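Local coordinates for farnesyl pyrophosphate synthetase (Staphylococcus aureus, PDB 5H9D), which catalyses chain elongation to heptaprenyl diphosphate as the polyprenyl synthase subunit of a two-component, magnesium-dependent prenyltransferase, at the interface of chains A and B. Coordinates in Å, arbitrary orientation; residue numbers count along the deposited sequence, not the author numbering. Chains: chain A, Farnesyl pyrophosphate synthetase; chain B, Heptaprenyl diphosphate synthase (HEPPP synthase) subunit 1 family protein.

The interface of chains A and B. Residues chain A 81, 84-85, 103, 107; chain B 61-62, 68, 71.
B:Ile71, near the start of helix 70-88, pushes its two branches into the chain A surface formed by helices 62-85 and 103-121. Its CD1 meets A:Val84 CG1 at 3.3 Å, the side chains crossing at about a right angle. A:Val84 offers that methyl because CG1 stands anti to the backbone N (chi1 172°). A:Ile85 flanks the same tip, its CG1 3.9 Å from B:Ile71 CD1 and its side chain running in the opposite direction. The other branch, CG2, comes to 3.6 Å from ND1 of the A:His81 imidazole. This ring is held from within chain A: NE2 donates to the backbone O of A:Ile107 over 2.9 Å, nearly straight at 167°, in the ring plane and onto a carbonyl lone pair. The bond helps fix the ring's rotation and ties the two chain A helices together beneath B:Ile71. B:Ile71 has 76 Å² of surface hidden by chain A, consistent with its role as the wedge of this apolar patch in the two-subunit synthase.

A:Gln103 and B:Lys68 are well buried (63 and 62 Å²) but unbonded. B:Lys68, bent at chi2 and chi4, lays its aliphatic chain past A:Ile85 and crosses the extended A:Gln103, bringing its CE methylene to 3.4 Å from the amide oxygen OE1. B:Thr62 OG1 touches A:Ile107 CD1 at 3.6 Å but stays 4.1 Å from A:Gln103 NE2. Packing is looser at B:Ile61, which hides 12 Å², its CG2 no nearer than 4.2 Å to A:Gln103 NE2.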
loop_
_atom_site.group_PDB
_atom_site.type_symbol
_atom_site.label_atom_id
_atom_site.label_comp_id
_atom_site.label_asym_id
_atom_site.label_seq_id
_atom_site.Cartn_x
_atom_site.Cartn_y
_atom_site.Cartn_z
ATOM N N HIS A 81 -3.980 5.088 4.577
ATOM C CA HIS A 81 -3.246 6.216 4.028
ATOM C C HIS A 81 -4.127 6.862 2.998
ATOM O O HIS A 81 -4.118 8.073 2.829
ATOM C CB HIS A 81 -1.923 5.793 3.383
ATOM C CG HIS A 81 -0.781 5.643 4.353
ATOM N ND1 HIS A 81 0.529 5.505 3.944
ATOM C CD2 HIS A 81 -0.751 5.610 5.706
ATOM C CE1 HIS A 81 1.312 5.395 5.002
ATOM N NE2 HIS A 81 0.561 5.456 6.083
ATOM N N VAL A 84 -6.292 9.631 4.385
ATOM C CA VAL A 84 -5.556 10.793 4.878
ATOM C C VAL A 84 -5.317 11.713 3.695
ATOM O O VAL A 84 -5.338 12.938 3.821
ATOM C CB VAL A 84 -4.138 10.454 5.465
ATOM C CG1 VAL A 84 -3.372 11.753 5.767
ATOM C CG2 VAL A 84 -4.250 9.641 6.754
ATOM N N ILE A 85 -5.077 11.124 2.538
ATOM C CA ILE A 85 -4.823 11.925 1.358
ATOM C C ILE A 85 -6.091 12.608 0.830
ATOM O O ILE A 85 -6.051 13.763 0.451
ATOM C CB ILE A 85 -4.197 11.057 0.236
ATOM C CG1 ILE A 85 -2.896 10.455 0.734
ATOM C CG2 ILE A 85 -3.937 11.891 -1.006
ATOM C CD1 ILE A 85 -2.269 9.515 -0.229
ATOM N N GLN A 103 -4.177 12.929 12.107
ATOM C CA GLN A 103 -3.365 12.631 10.947
ATOM C C GLN A 103 -2.102 11.850 11.255
ATOM O O GLN A 103 -1.745 10.961 10.485
ATOM C CB GLN A 103 -3.021 13.928 10.201
ATOM C CG GLN A 103 -2.549 13.722 8.776
ATOM C CD GLN A 103 -2.360 15.043 8.006
ATOM O OE1 GLN A 103 -3.293 15.855 7.882
ATOM N NE2 GLN A 103 -1.149 15.252 7.477
ATOM N N ILE A 107 -1.210 7.917 9.652
ATOM C CA ILE A 107 -0.011 7.658 8.895
ATOM C C ILE A 107 0.746 6.523 9.588
ATOM O O ILE A 107 1.216 5.598 8.941
ATOM C CB ILE A 107 0.837 8.948 8.807
ATOM C CG1 ILE A 107 0.194 9.897 7.799
ATOM C CG2 ILE A 107 2.253 8.647 8.376
ATOM C CD1 ILE A 107 0.894 11.256 7.736
ATOM N N ILE B 61 5.886 15.013 7.131
ATOM C CA ILE B 61 4.687 15.497 6.480
ATOM C C ILE B 61 3.733 16.201 7.448
ATOM O O ILE B 61 3.163 17.234 7.123
ATOM C CB ILE B 61 3.992 14.322 5.741
ATOM C CG1 ILE B 61 4.777 14.021 4.451
ATOM C CG2 ILE B 61 2.520 14.637 5.464
ATOM C CD1 ILE B 61 4.564 12.635 3.900
ATOM N N THR B 62 3.594 15.670 8.651
ATOM C CA THR B 62 2.693 16.265 9.620
ATOM C C THR B 62 3.324 17.429 10.417
ATOM O O THR B 62 2.608 18.245 11.005
ATOM C CB THR B 62 2.148 15.170 10.586
ATOM O OG1 THR B 62 1.883 13.965 9.854
ATOM C CG2 THR B 62 0.837 15.599 11.188
ATOM N N LYS B 68 -0.541 16.308 1.427
ATOM C CA LYS B 68 -0.857 14.901 1.602
ATOM C C LYS B 68 -0.206 14.026 0.528
ATOM O O LYS B 68 0.303 12.952 0.826
ATOM C CB LYS B 68 -2.368 14.741 1.599
ATOM C CG LYS B 68 -3.037 15.247 2.875
ATOM C CD LYS B 68 -2.399 16.504 3.449
ATOM C CE LYS B 68 -3.144 16.950 4.698
ATOM N NZ LYS B 68 -4.581 17.225 4.379
ATOM N N ILE B 71 2.701 11.878 1.114
ATOM C CA ILE B 71 2.568 10.559 1.711
ATOM C C ILE B 71 2.863 9.470 0.663
ATOM O O ILE B 71 3.552 8.483 0.961
ATOM C CB ILE B 71 1.114 10.347 2.263
ATOM C CG1 ILE B 71 0.756 11.449 3.269
ATOM C CG2 ILE B 71 0.975 8.970 2.935
ATOM C CD1 ILE B 71 -0.656 11.311 3.871
#